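Local coordinates for protein estrogen receptor (PDB 4N1Y) that probably acts as a constitutively active nuclear receptor, a transcription factor whose ligand-binding domain no longer works as a hormone-controlled switch, at residues B[8-13]-B[140-145]. Residues are numbered along the deposited sequence; the frame is centred on the assembly and turned at random.
Sequences VTILQA and LLLLQA
Leu-142 lays the branched end of its side chain against two side chains of helix 7-15, more broadly against Leu-11 than against Ile-10. The methyl CD2 of Leu-11 lies across the fork of Leu-142, 3.8 Å from its CD2 and equally close to the branch carbon CG, while Leu-142 CD1 stands slightly farther off at 4.1 Å from the same methyl. Leu-142 CD2 also reaches Ile-10, meeting the CG2 methyl at 3.9 Å. In Ile-10 it is CG2 that stands anti to the backbone N, the ethyl arm CG1-CD1 being turned beside that N, and the shorter branch makes this contact. Both pairs of side chains cross at about a right angle. The contact lies in the layered, all-helical fold of nuclear-receptor ligand-binding domains, where it joins helix 7-15, the first of the modelled chain, to helix 137-149. No hydrogen bond links the two segments; the backbones remain apart, with CA of Leu-11 and CA of Leu-142 separated by 7.5 Å, and the branched ends bridge the interval. Helix 159-180 packs against both: Thr-176 touches Leu-11 and Leu-142, Ile-173 packs on Leu-142, and Ser-168 meets Ile-10. Leu-14, one turn after Leu-11 on helix 7-15, touches Leu-142 and Ala-145.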
loop_
_atom_site.group_PDB
_atom_site.type_symbol
_atom_site.label_atom_id
_atom_site.label_comp_id
_atom_site.label_asym_id
_atom_site.label_seq_id
_atom_site.Cartn_x
_atom_site.Cartn_y
_atom_site.Cartn_z
ATOM N N VAL B 8 -15.725 -12.517 -18.262
ATOM C CA VAL B 8 -15.244 -13.020 -19.539
ATOM C C VAL B 8 -14.936 -11.895 -20.512
ATOM O O VAL B 8 -13.950 -11.953 -21.255
ATOM C CB VAL B 8 -16.273 -13.939 -20.172
ATOM C CG1 VAL B 8 -15.679 -14.626 -21.379
ATOM C CG2 VAL B 8 -16.762 -14.941 -19.142
ATOM N N THR B 9 -15.790 -10.874 -20.506
ATOM C CA THR B 9 -15.619 -9.754 -21.415
ATOM C C THR B 9 -14.459 -8.879 -21.002
ATOM O O THR B 9 -13.677 -8.436 -21.838
ATOM C CB THR B 9 -16.882 -8.906 -21.497
ATOM O OG1 THR B 9 -17.948 -9.714 -22.018
ATOM C CG2 THR B 9 -16.667 -7.740 -22.441
ATOM N N ILE B 10 -14.330 -8.667 -19.700
ATOM C CA ILE B 10 -13.209 -7.919 -19.154
ATOM C C ILE B 10 -11.889 -8.593 -19.528
ATOM O O ILE B 10 -10.955 -7.931 -19.999
ATOM C CB ILE B 10 -13.316 -7.797 -17.618
ATOM C CG1 ILE B 10 -14.472 -6.885 -17.232
ATOM C CG2 ILE B 10 -12.024 -7.249 -17.014
ATOM C CD1 ILE B 10 -14.775 -6.922 -15.757
ATOM N N LEU B 11 -11.826 -9.914 -19.339
ATOM C CA LEU B 11 -10.588 -10.654 -19.565
ATOM C C LEU B 11 -10.163 -10.683 -21.026
ATOM O O LEU B 11 -8.976 -10.547 -21.341
ATOM C CB LEU B 11 -10.703 -12.080 -19.030
ATOM C CG LEU B 11 -10.272 -12.183 -17.564
ATOM C CD1 LEU B 11 -10.331 -13.612 -17.054
ATOM C CD2 LEU B 11 -8.894 -11.576 -17.349
ATOM N N GLN B 12 -11.121 -10.877 -21.918
ATOM C CA GLN B 12 -10.814 -10.796 -23.334
ATOM C C GLN B 12 -10.273 -9.421 -23.665
ATOM O O GLN B 12 -9.257 -9.311 -24.335
ATOM C CB GLN B 12 -12.035 -11.128 -24.177
ATOM C CG GLN B 12 -12.399 -12.595 -24.087
ATOM C CD GLN B 12 -13.658 -12.939 -24.860
ATOM O OE1 GLN B 12 -14.524 -12.088 -25.066
ATOM N NE2 GLN B 12 -13.754 -14.187 -25.317
ATOM N N ALA B 13 -10.916 -8.382 -23.143
ATOM C CA ALA B 13 -10.501 -7.016 -23.431
ATOM C C ALA B 13 -9.063 -6.798 -22.953
ATOM O O ALA B 13 -8.190 -6.399 -23.733
ATOM C CB ALA B 13 -11.452 -6.017 -22.773
ATOM N N LEU B 140 -2.903 -11.560 -13.304
ATOM C CA LEU B 140 -2.063 -10.370 -13.335
ATOM C C LEU B 140 -2.721 -9.226 -14.111
ATOM O O LEU B 140 -2.723 -8.075 -13.656
ATOM C CB LEU B 140 -0.695 -10.663 -13.951
ATOM C CG LEU B 140 0.040 -9.310 -14.086
ATOM C CD1 LEU B 140 0.939 -8.967 -12.883
ATOM C CD2 LEU B 140 0.788 -9.172 -15.401
ATOM N N LEU B 141 -3.270 -9.551 -15.280
ATOM C CA LEU B 141 -4.028 -8.589 -16.067
ATOM C C LEU B 141 -5.084 -7.893 -15.195
ATOM O O LEU B 141 -5.234 -6.671 -15.230
ATOM C CB LEU B 141 -4.679 -9.283 -17.263
ATOM C CG LEU B 141 -3.647 -9.756 -18.291
ATOM C CD1 LEU B 141 -4.282 -10.398 -19.501
ATOM C CD2 LEU B 141 -2.798 -8.594 -18.719
ATOM N N LEU B 142 -5.809 -8.675 -14.407
ATOM C CA LEU B 142 -6.835 -8.107 -13.545
ATOM C C LEU B 142 -6.185 -7.244 -12.485
ATOM O O LEU B 142 -6.659 -6.163 -12.160
ATOM C CB LEU B 142 -7.663 -9.221 -12.905
ATOM C CG LEU B 142 -8.531 -9.954 -13.937
ATOM C CD1 LEU B 142 -9.284 -11.102 -13.278
ATOM C CD2 LEU B 142 -9.490 -8.981 -14.663
ATOM N N LEU B 143 -5.050 -7.703 -11.989
ATOM C CA LEU B 143 -4.342 -6.979 -10.949
ATOM C C LEU B 143 -3.898 -5.596 -11.401
ATOM O O LEU B 143 -4.064 -4.628 -10.669
ATOM C CB LEU B 143 -3.125 -7.784 -10.515
ATOM C CG LEU B 143 -3.421 -8.855 -9.482
ATOM C CD1 LEU B 143 -2.217 -9.719 -9.344
ATOM C CD2 LEU B 143 -3.725 -8.189 -8.161
ATOM N N GLN B 144 -3.334 -5.493 -12.597
ATOM C CA GLN B 144 -2.923 -4.188 -13.054
ATOM C C GLN B 144 -4.158 -3.303 -13.232
ATOM O O GLN B 144 -4.155 -2.144 -12.832
ATOM C CB GLN B 144 -2.057 -4.272 -14.313
ATOM C CG GLN B 144 -2.435 -5.283 -15.338
ATOM C CD GLN B 144 -1.358 -5.404 -16.404
ATOM O OE1 GLN B 144 -1.623 -5.783 -17.547
ATOM N NE2 GLN B 144 -0.124 -5.116 -16.016
ATOM N N ALA B 145 -5.220 -3.850 -13.808
ATOM C CA ALA B 145 -6.440 -3.072 -13.990
ATOM C C ALA B 145 -6.910 -2.567 -12.627
ATOM O O ALA B 145 -7.298 -1.396 -12.458
ATOM C CB ALA B 145 -7.492 -3.892 -14.646
#